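Side-chain contacts in peptidoglycan DD-endopeptidase ShyB (Vibrio cholerae, PDB 2GU1), which cuts the peptide cross-links between neighbouring peptidoglycan strands as a zinc-dependent endopeptidase, probably so that new glycans can be inserted and the cell wall can expand: residues Leu56-Asp59 and Gln63-Arg66; Ile78-Arg81 and Phe87-Asp90; Lys133-Phe138 and Gly177-Phe182; Pro231-Asp236 and Asn320-Ala325; Tyr265-His270 and Lys275-His280. All blocks are in the same frame, centred on the assembly; numbering follows the deposited sequence.

Contact 1 of 5, residues Leu56-Asp59 and Gln63-Arg66; sequences LMMD and QLSR
Met57 meets Ser65 and Arg66 at a classic beta bulge, where two residues of one strand face a single residue of the other and the register slips by one toward Met58 and Leu64. The carbonyl of Met57 is the hub. Ser65 N reaches Met57 O in a nearly straight bond of 2.7 Å, and Ser65 OG comes to the same oxygen at 2.9 Å from well above the carbonyl plane. OG stands between its own backbone N and carbonyl carbon (chi1 66°), which turns the hydroxyl back toward that oxygen; Arg66 N adds a weak third bond. In return Met57 N donates to Arg66 O, 2.7 Å away. The Met57 side chain runs alongside the aliphatic part of Arg66, CG 3.9 Å from Arg66 CB. At the turn end, Gln63 N meets Asp59 OD1 at 2.9 Å from above the carboxylate plane, while Asp59 N donates to Gln63 O, so side chain and backbone together close the loop. On the face of Met58 and Leu64, Leu64 CD1 touches both Leu56 CB, at 3.7 Å, and Met58 SD. This hairpin of strands 53-58 and 64-70 lies in the LysM-like domain: Leu56 bonds through its backbone to Ile8 of strand 8-11, and on the other flank strand 75-81 supplies Arg81 to Asp59 OD2 and Thr80 to Arg66 NE.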
# COMPACT_ATOMS: atom_id res chain seq x y z
N LEU A 56 6.08 -18.92 -13.25
CA LEU A 56 5.43 -18.92 -14.56
C LEU A 56 5.11 -20.36 -14.98
O LEU A 56 5.98 -21.23 -14.94
CB LEU A 56 6.34 -18.30 -15.64
CG LEU A 56 7.12 -16.99 -15.47
CD1 LEU A 56 7.10 -16.23 -16.80
CD2 LEU A 56 6.54 -16.14 -14.37
N MET A 57 3.87 -20.60 -15.37
CA MET A 57 3.44 -21.92 -15.81
C MET A 57 3.25 -21.86 -17.32
O MET A 57 2.38 -21.13 -17.81
CB MET A 57 2.12 -22.30 -15.14
CG MET A 57 2.06 -21.99 -13.66
SD MET A 57 3.16 -22.99 -12.67
CE MET A 57 2.06 -23.41 -11.29
N MET A 58 4.05 -22.62 -18.06
CA MET A 58 3.97 -22.65 -19.52
C MET A 58 3.26 -23.91 -20.00
O MET A 58 3.39 -24.97 -19.40
CB MET A 58 5.37 -22.62 -20.14
CG MET A 58 6.36 -21.70 -19.45
SD MET A 58 5.77 -20.01 -19.35
CE MET A 58 6.12 -19.43 -21.00
N ASP A 59 2.50 -23.79 -21.10
CA ASP A 59 1.77 -24.94 -21.64
C ASP A 59 2.62 -25.73 -22.64
O ASP A 59 3.82 -25.51 -22.77
CB ASP A 59 0.48 -24.48 -22.32
CG ASP A 59 0.72 -23.44 -23.40
OD1 ASP A 59 1.74 -23.53 -24.12
OD2 ASP A 59 -0.12 -22.53 -23.55
N GLN A 63 3.80 -21.43 -24.06
CA GLN A 63 3.23 -20.11 -23.83
C GLN A 63 2.68 -20.01 -22.41
O GLN A 63 2.15 -20.98 -21.86
CB GLN A 63 2.11 -19.82 -24.83
CG GLN A 63 2.53 -19.97 -26.29
CD GLN A 63 3.77 -19.16 -26.63
OE1 GLN A 63 3.80 -17.94 -26.45
NE2 GLN A 63 4.80 -19.84 -27.12
N LEU A 64 2.82 -18.83 -21.82
CA LEU A 64 2.36 -18.58 -20.45
C LEU A 64 0.88 -18.90 -20.27
O LEU A 64 0.03 -18.35 -20.97
CB LEU A 64 2.60 -17.11 -20.08
CG LEU A 64 2.35 -16.72 -18.62
CD1 LEU A 64 3.43 -17.33 -17.74
CD2 LEU A 64 2.35 -15.21 -18.49
N SER A 65 0.57 -19.78 -19.33
CA SER A 65 -0.82 -20.15 -19.06
C SER A 65 -1.24 -19.62 -17.69
O SER A 65 -2.43 -19.42 -17.43
CB SER A 65 -0.99 -21.66 -19.11
OG SER A 65 -0.27 -22.28 -18.06
N ARG A 66 -0.26 -19.41 -16.82
CA ARG A 66 -0.54 -18.89 -15.49
C ARG A 66 0.70 -18.31 -14.81
O ARG A 66 1.79 -18.89 -14.87
CB ARG A 66 -1.12 -19.98 -14.59
CG ARG A 66 -1.07 -19.61 -13.12
CD ARG A 66 -1.67 -20.69 -12.25
NE ARG A 66 -3.12 -20.71 -12.37
CZ ARG A 66 -3.91 -21.56 -11.72
NH1 ARG A 66 -3.38 -22.46 -10.90
NH2 ARG A 66 -5.22 -21.50 -11.88

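Contact 2 of 5, residues Ile78-Arg81 and Phe87-Asp90; sequences IYTR and FSYD
Ile78 pairs with Asp90 at one end of an antiparallel beta hairpin, strands 75-81 and 87-93, at the edge of the five-stranded sheet of the LysM-like domain. Ile78 N donates to Asp90 O at 2.7 Å and Asp90 N returns a bond to Ile78 O; their side chains run side by side, and Asp90 OD2 is bonded to Gln92. Tyr79, a non-hydrogen-bonded partner of Tyr89, turns its ring face to the other tyrosine. The contact is T-shaped, with planes at 70° and centroids 5.3 Å apart, and the Tyr89 edge leads with CD1 3.6 Å from Tyr79 CE1. With its CG anti to the backbone N (chi1 177°), Tyr89 extends its ring to meet Tyr79. Each hydroxyl is bonded farther out, Tyr79 OH to Asp39 and Tyr89 OH to Gln44, which restrains both rings, and Val38 of helix 29-38 packs against the two. Thr80 forms the next hydrogen-bonded pair with Ser88, where Ser88 N lies 2.6 Å from Thr80 O and Thr80 N donates to Ser88 O. Ser88 OG turns to Glu82. The Arg81 guanidinium leads away toward strand 64-70, where NE bonds Leu64 O, but the aliphatic base of the side chain lies on the Phe87 ring in a CH-pi contact: Arg81 CB stands over the face, 3.8 Å from the ring centroid and 20° off its normal.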
# COMPACT_ATOMS: atom_id res chain seq x y z
N ILE A 78 -2.71 -14.64 -8.25
CA ILE A 78 -2.72 -15.63 -9.31
C ILE A 78 -3.35 -15.09 -10.59
O ILE A 78 -4.52 -14.69 -10.60
CB ILE A 78 -3.48 -16.87 -8.85
CG1 ILE A 78 -2.89 -17.35 -7.52
CG2 ILE A 78 -3.43 -17.95 -9.92
CD1 ILE A 78 -3.75 -18.37 -6.80
N TYR A 79 -2.57 -15.07 -11.67
CA TYR A 79 -3.04 -14.58 -12.97
C TYR A 79 -3.21 -15.77 -13.91
O TYR A 79 -2.23 -16.39 -14.34
CB TYR A 79 -2.02 -13.58 -13.54
CG TYR A 79 -1.80 -12.35 -12.66
CD1 TYR A 79 -2.48 -11.16 -12.90
CD2 TYR A 79 -0.95 -12.41 -11.55
CE1 TYR A 79 -2.32 -10.04 -12.06
CE2 TYR A 79 -0.79 -11.30 -10.70
CZ TYR A 79 -1.47 -10.13 -10.96
OH TYR A 79 -1.30 -9.03 -10.14
N THR A 80 -4.46 -16.09 -14.23
CA THR A 80 -4.76 -17.24 -15.08
C THR A 80 -5.27 -16.89 -16.47
O THR A 80 -6.16 -16.04 -16.62
CB THR A 80 -5.79 -18.15 -14.40
OG1 THR A 80 -5.29 -18.57 -13.12
CG2 THR A 80 -6.07 -19.39 -15.25
N ARG A 81 -4.72 -17.55 -17.49
CA ARG A 81 -5.14 -17.32 -18.86
C ARG A 81 -6.48 -17.99 -19.13
O ARG A 81 -6.70 -19.14 -18.75
CB ARG A 81 -4.09 -17.84 -19.85
CG ARG A 81 -4.52 -17.68 -21.31
CD ARG A 81 -3.35 -17.75 -22.29
NE ARG A 81 -2.64 -19.02 -22.24
CZ ARG A 81 -3.17 -20.20 -22.54
NH1 ARG A 81 -4.44 -20.28 -22.91
NH2 ARG A 81 -2.43 -21.30 -22.46
N PHE A 87 -6.58 -12.71 -19.23
CA PHE A 87 -6.13 -13.29 -17.97
C PHE A 87 -7.06 -12.86 -16.86
O PHE A 87 -7.49 -11.71 -16.81
CB PHE A 87 -4.71 -12.83 -17.64
CG PHE A 87 -3.63 -13.68 -18.25
CD1 PHE A 87 -2.91 -14.58 -17.47
CD2 PHE A 87 -3.34 -13.59 -19.61
CE1 PHE A 87 -1.91 -15.37 -18.03
CE2 PHE A 87 -2.35 -14.38 -20.18
CZ PHE A 87 -1.63 -15.28 -19.39
N SER A 88 -7.39 -13.80 -15.98
CA SER A 88 -8.25 -13.52 -14.84
C SER A 88 -7.39 -13.49 -13.57
O SER A 88 -6.34 -14.15 -13.50
CB SER A 88 -9.35 -14.58 -14.71
OG SER A 88 -8.80 -15.88 -14.64
N TYR A 89 -7.85 -12.74 -12.58
CA TYR A 89 -7.13 -12.56 -11.31
C TYR A 89 -7.79 -13.22 -10.10
O TYR A 89 -9.00 -13.17 -9.95
CB TYR A 89 -7.00 -11.06 -11.04
CG TYR A 89 -6.33 -10.69 -9.73
CD1 TYR A 89 -4.95 -10.49 -9.66
CD2 TYR A 89 -7.08 -10.53 -8.57
CE1 TYR A 89 -4.34 -10.14 -8.46
CE2 TYR A 89 -6.48 -10.17 -7.36
CZ TYR A 89 -5.11 -9.97 -7.32
OH TYR A 89 -4.51 -9.61 -6.13
N ASP A 90 -6.97 -13.80 -9.22
CA ASP A 90 -7.43 -14.42 -7.98
C ASP A 90 -6.36 -14.19 -6.91
O ASP A 90 -5.17 -14.43 -7.16
CB ASP A 90 -7.67 -15.92 -8.17
CG ASP A 90 -8.03 -16.62 -6.86
OD1 ASP A 90 -8.46 -15.94 -5.90
OD2 ASP A 90 -7.90 -17.87 -6.78

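Contact 3 of 5, residues Lys133-Phe138 and Gly177-Phe182; sequences KDKIDF and GDVSAF
Val179 sets a methyl group against the root of the Lys135 side chain, its CG1 3.7 Å from Lys135 CB. Bends at chi2, chi3 and chi4 fold the lysine back on itself and bring its amine round toward the same methyl, but the modelled approach is too close for a favourable contact and the placement of this exposed NZ end is doubtful. The second branch of the valine, CG2, faces Ile136 CG1 at 4.3 Å, a looser apolar contact that extends the patch toward the interior. No polar bond joins the two segments, and the 139 Å² they bury together comes almost entirely from these three residues. The contact lies in the Csd3 second domain, where the loop after helix 122-132 meets strand 179-183 of a five-stranded antiparallel sheet. Backbone bonds from Val179 to Phe172 and from Ala181 to Ile170 seat that strand against 160-173. Ile136 CG2 in turn sits over the centre of the Phe138 ring, 3.8 Å above the plane, and Phe172 touches both Ile136 and Phe138. Met132, near the end of the helix, packs on Val179, Ala181 and Phe138, while the Lys135 side chain also touches Leu197 and Asp191 of strand 189-191.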
# COMPACT_ATOMS: atom_id res chain seq x y z
N LYS A 133 5.91 12.07 17.50
CA LYS A 133 6.50 13.40 17.31
C LYS A 133 5.94 14.56 18.15
O LYS A 133 6.69 15.42 18.59
CB LYS A 133 6.48 13.79 15.83
CG LYS A 133 5.12 14.12 15.27
CD LYS A 133 5.28 14.80 13.91
CE LYS A 133 3.94 15.19 13.32
NZ LYS A 133 3.13 13.99 12.97
N ASP A 134 4.63 14.58 18.38
CA ASP A 134 4.04 15.66 19.17
C ASP A 134 4.11 15.43 20.67
O ASP A 134 4.08 16.37 21.46
CB ASP A 134 2.58 15.88 18.75
CG ASP A 134 2.44 16.26 17.30
OD1 ASP A 134 3.15 17.18 16.86
OD2 ASP A 134 1.62 15.63 16.59
N LYS A 135 4.21 14.17 21.07
CA LYS A 135 4.28 13.83 22.49
C LYS A 135 5.72 13.77 22.97
O LYS A 135 5.98 13.89 24.17
CB LYS A 135 3.57 12.49 22.75
CG LYS A 135 2.13 12.43 22.25
CD LYS A 135 1.19 13.32 23.07
CE LYS A 135 0.53 12.55 24.20
NZ LYS A 135 1.51 11.92 25.13
N ILE A 136 6.66 13.58 22.05
CA ILE A 136 8.07 13.49 22.40
C ILE A 136 9.00 14.28 21.47
O ILE A 136 8.88 14.20 20.25
CB ILE A 136 8.56 12.02 22.41
CG1 ILE A 136 7.78 11.21 23.44
CG2 ILE A 136 10.05 11.96 22.72
CD1 ILE A 136 8.22 9.76 23.54
N ASP A 137 9.92 15.03 22.07
CA ASP A 137 10.91 15.80 21.33
C ASP A 137 12.14 14.91 21.35
O ASP A 137 12.88 14.90 22.34
CB ASP A 137 11.21 17.13 22.04
CG ASP A 137 12.16 18.02 21.25
OD1 ASP A 137 13.24 17.53 20.82
OD2 ASP A 137 11.85 19.21 21.06
N PHE A 138 12.36 14.16 20.27
CA PHE A 138 13.50 13.25 20.19
C PHE A 138 14.85 13.96 20.14
O PHE A 138 15.86 13.38 19.73
CB PHE A 138 13.35 12.31 18.99
CG PHE A 138 12.20 11.35 19.12
CD1 PHE A 138 10.91 11.74 18.78
CD2 PHE A 138 12.40 10.07 19.63
CE1 PHE A 138 9.83 10.87 18.96
CE2 PHE A 138 11.33 9.19 19.82
CZ PHE A 138 10.04 9.59 19.48
N GLY A 177 8.31 12.54 32.34
CA GLY A 177 6.92 12.15 32.14
C GLY A 177 6.74 10.99 31.17
O GLY A 177 7.18 11.05 30.02
N ASP A 178 6.08 9.93 31.63
CA ASP A 178 5.85 8.75 30.79
C ASP A 178 4.84 8.99 29.68
O ASP A 178 3.85 9.69 29.87
CB ASP A 178 5.37 7.58 31.66
CG ASP A 178 6.43 7.11 32.63
OD1 ASP A 178 6.12 6.24 33.47
OD2 ASP A 178 7.57 7.61 32.55
N VAL A 179 5.10 8.39 28.52
CA VAL A 179 4.22 8.53 27.37
C VAL A 179 3.95 7.16 26.74
O VAL A 179 4.85 6.33 26.64
CB VAL A 179 4.84 9.43 26.29
CG1 VAL A 179 3.81 9.73 25.21
CG2 VAL A 179 5.36 10.72 26.91
N SER A 180 2.71 6.92 26.32
CA SER A 180 2.38 5.65 25.69
C SER A 180 1.25 5.80 24.67
O SER A 180 0.33 6.60 24.86
CB SER A 180 2.00 4.61 26.76
OG SER A 180 0.82 5.00 27.44
N ALA A 181 1.33 5.04 23.59
CA ALA A 181 0.33 5.09 22.53
C ALA A 181 -0.02 3.67 22.11
O ALA A 181 0.83 2.77 22.15
CB ALA A 181 0.85 5.88 21.34
N PHE A 182 -1.27 3.47 21.70
CA PHE A 182 -1.75 2.15 21.29
C PHE A 182 -2.50 2.23 19.97
O PHE A 182 -3.24 3.19 19.73
CB PHE A 182 -2.70 1.61 22.37
CG PHE A 182 -2.11 1.60 23.74
CD1 PHE A 182 -1.29 0.55 24.16
CD2 PHE A 182 -2.39 2.63 24.63
CE1 PHE A 182 -0.74 0.54 25.44
CE2 PHE A 182 -1.85 2.63 25.91
CZ PHE A 182 -1.03 1.58 26.32

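Contact 4 of 5, residues Pro231-Asp236 and Asn320-Ala325; sequences PHNGTD and NRPVDA. With ZN (zinc ion), chain B.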
# COMPACT_ATOMS: atom_id res chain seq x y z
N PRO A 231 -13.55 -6.75 -10.05
CA PRO A 231 -13.78 -5.71 -9.04
C PRO A 231 -13.36 -4.30 -9.38
O PRO A 231 -12.33 -4.07 -10.04
CB PRO A 231 -13.03 -6.25 -7.82
CG PRO A 231 -11.84 -6.92 -8.45
CD PRO A 231 -12.49 -7.68 -9.60
N HIS A 232 -14.18 -3.34 -8.96
CA HIS A 232 -13.86 -1.94 -9.13
C HIS A 232 -13.43 -1.61 -7.71
O HIS A 232 -14.26 -1.43 -6.82
CB HIS A 232 -15.08 -1.11 -9.51
CG HIS A 232 -14.74 0.32 -9.80
ND1 HIS A 232 -15.40 1.37 -9.19
CD2 HIS A 232 -13.83 0.87 -10.63
CE1 HIS A 232 -14.89 2.51 -9.64
NE2 HIS A 232 -13.94 2.24 -10.51
N ASN A 233 -12.12 -1.54 -7.50
CA ASN A 233 -11.56 -1.29 -6.19
C ASN A 233 -11.36 0.18 -5.80
O ASN A 233 -10.52 0.49 -4.95
CB ASN A 233 -10.23 -2.05 -6.07
CG ASN A 233 -10.44 -3.55 -5.98
OD1 ASN A 233 -9.68 -4.34 -6.54
ND2 ASN A 233 -11.47 -3.95 -5.24
N GLY A 234 -12.14 1.07 -6.40
CA GLY A 234 -12.00 2.48 -6.07
C GLY A 234 -13.27 3.25 -6.36
O GLY A 234 -14.29 2.67 -6.71
N THR A 235 -13.21 4.57 -6.20
CA THR A 235 -14.37 5.42 -6.45
C THR A 235 -14.03 6.37 -7.59
O THR A 235 -12.96 6.98 -7.60
CB THR A 235 -14.73 6.24 -5.19
OG1 THR A 235 -14.95 5.36 -4.09
CG2 THR A 235 -15.98 7.05 -5.43
N ASP A 236 -14.93 6.50 -8.56
CA ASP A 236 -14.70 7.40 -9.69
C ASP A 236 -15.43 8.73 -9.51
O ASP A 236 -16.64 8.75 -9.30
CB ASP A 236 -15.16 6.75 -11.00
CG ASP A 236 -14.35 5.53 -11.34
OD1 ASP A 236 -13.32 5.30 -10.66
OD2 ASP A 236 -14.74 4.80 -12.28
N ASN A 320 -3.10 -2.60 2.86
CA ASN A 320 -2.95 -2.98 1.46
C ASN A 320 -4.17 -3.62 0.81
O ASN A 320 -4.08 -4.13 -0.30
CB ASN A 320 -1.73 -3.89 1.31
CG ASN A 320 -0.45 -3.19 1.68
OD1 ASN A 320 -0.13 -2.12 1.14
ND2 ASN A 320 0.31 -3.77 2.60
N ARG A 321 -5.30 -3.61 1.51
CA ARG A 321 -6.54 -4.16 0.97
C ARG A 321 -7.47 -2.99 0.62
O ARG A 321 -7.79 -2.15 1.47
CB ARG A 321 -7.26 -5.03 2.00
CG ARG A 321 -6.43 -6.14 2.63
CD ARG A 321 -7.29 -6.87 3.66
NE ARG A 321 -6.54 -7.82 4.47
CZ ARG A 321 -6.60 -9.14 4.32
NH1 ARG A 321 -7.38 -9.67 3.39
NH2 ARG A 321 -5.88 -9.93 5.12
N PRO A 322 -7.94 -2.94 -0.63
CA PRO A 322 -8.84 -1.82 -0.95
C PRO A 322 -10.18 -1.88 -0.21
O PRO A 322 -10.72 -2.96 0.04
CB PRO A 322 -9.00 -1.92 -2.47
CG PRO A 322 -8.75 -3.37 -2.77
CD PRO A 322 -7.61 -3.72 -1.83
N VAL A 323 -10.68 -0.72 0.19
CA VAL A 323 -11.96 -0.62 0.89
C VAL A 323 -12.72 0.55 0.27
O VAL A 323 -12.12 1.41 -0.38
CB VAL A 323 -11.76 -0.32 2.40
CG1 VAL A 323 -10.83 -1.35 3.04
CG2 VAL A 323 -11.23 1.09 2.59
N ASP A 324 -14.03 0.57 0.45
CA ASP A 324 -14.87 1.63 -0.09
C ASP A 324 -14.45 2.96 0.54
O ASP A 324 -14.60 3.15 1.75
CB ASP A 324 -16.35 1.34 0.23
CG ASP A 324 -17.30 2.20 -0.57
OD1 ASP A 324 -16.95 3.37 -0.86
OD2 ASP A 324 -18.40 1.71 -0.91
N ALA A 325 -13.92 3.87 -0.27
CA ALA A 325 -13.47 5.17 0.21
C ALA A 325 -14.60 5.99 0.82
O ALA A 325 -14.36 6.87 1.64
CB ALA A 325 -12.83 5.95 -0.92
ZN ZN B . -12.55 3.51 -11.23
O HOH W 1 -10.88 2.15 -2.66
O HOH W 2 -13.47 3.26 -2.93
O HOH W 3 -17.44 4.36 -3.47
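The zinc-binding loop of the M23 peptidase domain touches strand 321-323 and the residues after it through Asn233 and Thr235, which lie between the metal ligands His232 and Asp236 in the sequence. The flat end of Asn233 lies against the Pro322 ring, the two crossing at a slant, with Asn233 CG 3.6 Å from Pro322 CG. Thr235 points toward Ala325, its OG1 3.9 Å from Ala325 CB. The polar joining is done by water. One water donates both to Asn233 O and to Val323 O, 2.7 Å from the latter, and so ties two backbone carbonyls that could not bond each other. A second links Thr235 OG1 to Ala325 N, which donates to it. A third lies 2.8 Å from Thr235 OG1 and donates to Asp324 OD1, an oxygen that also receives Met326 N. The threonine hydroxyl is thereby bonded to two waters; chi1 of -56°, which sets OG1 anti to the carbonyl carbon, turns it toward both. His232 and Asp236 point to the metal instead. His232 NE2 and Asp236 OD1 each bind zinc at 2.0 Å, and Asp236 OD2 is more distant at 2.8 Å. On the far side of the imidazole, His232 ND1 is bonded to Gly216 O, which fixes the rotation of the ring. His313, from strand 312-318, completes the protein ligands, giving the His-Asp-His zinc site characteristic of lysostaphin-type M23 endopeptidases.

Contact 5 of 5, residues Tyr265-His270 and Lys275-His280; sequences YLVIEH and KTRYLH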
# COMPACT_ATOMS: atom_id res chain seq x y z
N TYR A 265 -0.19 7.47 -12.19
CA TYR A 265 -0.81 7.28 -10.89
C TYR A 265 0.14 7.53 -9.75
O TYR A 265 1.37 7.54 -9.91
CB TYR A 265 -1.50 5.90 -10.80
CG TYR A 265 -0.62 4.71 -10.49
CD1 TYR A 265 -0.36 4.33 -9.17
CD2 TYR A 265 -0.11 3.92 -11.51
CE1 TYR A 265 0.38 3.18 -8.87
CE2 TYR A 265 0.63 2.76 -11.23
CZ TYR A 265 0.87 2.40 -9.91
OH TYR A 265 1.54 1.22 -9.63
N LEU A 266 -0.44 7.76 -8.58
CA LEU A 266 0.33 8.08 -7.40
C LEU A 266 -0.20 7.29 -6.21
O LEU A 266 -1.39 6.95 -6.16
CB LEU A 266 0.16 9.58 -7.14
CG LEU A 266 1.12 10.47 -6.35
CD1 LEU A 266 2.48 10.52 -7.04
CD2 LEU A 266 0.52 11.87 -6.28
N VAL A 267 0.67 7.01 -5.26
CA VAL A 267 0.28 6.30 -4.05
C VAL A 267 0.91 7.02 -2.88
O VAL A 267 2.11 7.32 -2.89
CB VAL A 267 0.76 4.84 -4.04
CG1 VAL A 267 0.38 4.18 -2.71
CG2 VAL A 267 0.14 4.07 -5.22
N ILE A 268 0.11 7.31 -1.86
CA ILE A 268 0.60 7.99 -0.69
C ILE A 268 0.41 7.09 0.51
O ILE A 268 -0.61 6.41 0.64
CB ILE A 268 -0.17 9.32 -0.46
CG1 ILE A 268 0.16 10.31 -1.59
CG2 ILE A 268 0.17 9.92 0.90
CD1 ILE A 268 -0.57 11.63 -1.48
N GLU A 269 1.41 7.04 1.38
CA GLU A 269 1.32 6.23 2.59
C GLU A 269 1.07 7.23 3.71
O GLU A 269 1.88 8.13 3.95
CB GLU A 269 2.61 5.45 2.83
CG GLU A 269 2.58 4.64 4.12
CD GLU A 269 3.73 3.64 4.21
OE1 GLU A 269 4.89 4.06 4.02
OE2 GLU A 269 3.46 2.45 4.46
N HIS A 270 -0.07 7.08 4.37
CA HIS A 270 -0.47 7.97 5.45
C HIS A 270 0.08 7.52 6.80
O HIS A 270 0.50 8.35 7.60
CB HIS A 270 -1.99 8.05 5.47
CG HIS A 270 -2.56 8.53 4.18
ND1 HIS A 270 -2.35 9.80 3.69
CD2 HIS A 270 -3.28 7.89 3.22
CE1 HIS A 270 -2.90 9.92 2.50
NE2 HIS A 270 -3.47 8.77 2.19
N LYS A 275 -3.19 3.85 2.98
CA LYS A 275 -2.55 4.35 1.77
C LYS A 275 -3.71 4.77 0.87
O LYS A 275 -4.83 4.27 1.02
CB LYS A 275 -1.75 3.27 1.03
CG LYS A 275 -0.56 2.66 1.76
CD LYS A 275 0.13 1.65 0.83
CE LYS A 275 1.34 0.98 1.48
NZ LYS A 275 0.95 0.03 2.55
N THR A 276 -3.45 5.70 -0.04
CA THR A 276 -4.46 6.14 -1.00
C THR A 276 -3.80 6.14 -2.37
O THR A 276 -2.60 6.43 -2.48
CB THR A 276 -4.98 7.57 -0.69
OG1 THR A 276 -3.87 8.46 -0.51
CG2 THR A 276 -5.85 7.57 0.56
N ARG A 277 -4.57 5.79 -3.39
CA ARG A 277 -4.08 5.76 -4.77
C ARG A 277 -4.89 6.71 -5.63
O ARG A 277 -6.10 6.86 -5.43
CB ARG A 277 -4.22 4.36 -5.37
CG ARG A 277 -3.42 3.29 -4.69
CD ARG A 277 -3.73 1.98 -5.39
NE ARG A 277 -2.82 0.92 -5.00
CZ ARG A 277 -3.06 -0.36 -5.22
NH1 ARG A 277 -4.19 -0.73 -5.82
NH2 ARG A 277 -2.17 -1.28 -4.86
N TYR A 278 -4.23 7.33 -6.61
CA TYR A 278 -4.86 8.28 -7.51
C TYR A 278 -4.45 7.89 -8.94
O TYR A 278 -3.28 8.00 -9.30
CB TYR A 278 -4.37 9.70 -7.18
CG TYR A 278 -4.46 10.06 -5.70
CD1 TYR A 278 -5.51 10.85 -5.20
CD2 TYR A 278 -3.52 9.58 -4.79
CE1 TYR A 278 -5.62 11.13 -3.84
CE2 TYR A 278 -3.63 9.85 -3.42
CZ TYR A 278 -4.68 10.62 -2.95
OH TYR A 278 -4.81 10.83 -1.60
N LEU A 279 -5.41 7.45 -9.76
CA LEU A 279 -5.12 7.01 -11.12
C LEU A 279 -5.63 7.87 -12.27
O LEU A 279 -6.48 8.74 -12.09
CB LEU A 279 -5.65 5.59 -11.33
CG LEU A 279 -4.96 4.41 -10.64
CD1 LEU A 279 -4.91 4.61 -9.14
CD2 LEU A 279 -5.73 3.13 -11.00
N HIS A 280 -5.08 7.59 -13.45
CA HIS A 280 -5.43 8.27 -14.69
C HIS A 280 -5.12 9.76 -14.70
O HIS A 280 -5.67 10.52 -15.50
CB HIS A 280 -6.92 8.05 -14.99
CG HIS A 280 -7.32 6.61 -14.96
ND1 HIS A 280 -6.79 5.67 -15.81
CD2 HIS A 280 -8.21 5.95 -14.18
CE1 HIS A 280 -7.32 4.49 -15.55
NE2 HIS A 280 -8.19 4.63 -14.57
O HOH W 4 0.73 1.53 5.03
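The imidazole of His270 meets Thr276 at its edge, the two side chains crossing at about a right angle. His270 NE2 and Thr276 OG1 are 2.7 Å apart in a hydrogen bond that either could donate. Thr276 OG1 is also bonded to Tyr278 OH, 2.8 Å away, so one hydroxyl links two rings; its chi1 of 50° puts OG1 between the backbone N and carbonyl carbon, within reach of both. The Tyr278 ring has Leu266 O at its edge, and Ile268 CD1 approaches it obliquely, 4.0 Å from Tyr278 CE2. The Tyr265 ring takes Val267 CG2 at its edge, while Tyr265 CB rests on Leu279 CG. These groups lie on an antiparallel hairpin, strands 265-269 and 274-281, in the core of the M23 domain, with Leu266-Tyr278 and Ile268-Thr276 as its hydrogen-bonded pairs. On the face of Val267 and Arg277, Val267 CG2 packs alongside Arg277 CG at 3.7 Å, and the guanidinium continues to Glu315. Nearer the turn, Glu269 and Lys275 run side by side in a long salt bridge, OE2 to NZ 4.0 Å, which a water bonded to both atoms bridges. Lys275 NZ also bonds Asn320 OD1, and Leu279 touches the zinc ligand His313.

In the fold
Contacts 1 and 2 are successive hairpins of one sheet in the LysM-like domain, joined by a salt bridge where strands 64-70 and 75-81 run together; both are partly buried, but contact 1 centres on a polar bulge and turn, contact 2 on an aromatic face. Contacts 4 and 5 share the catalytic domain, contact 5 nested within the loop that contact 4 closes, and are linked by one side-chain hydrogen bond. Both are buried, but contact 5 relies on direct strand pairing whereas contact 4 combines side-chain packing with bridging waters, next to the loop that carries the zinc ligands. Contact 3 stands apart in the Csd3 domain, a small, mainly aliphatic contact, partly exposed and without polar bonds between its segments.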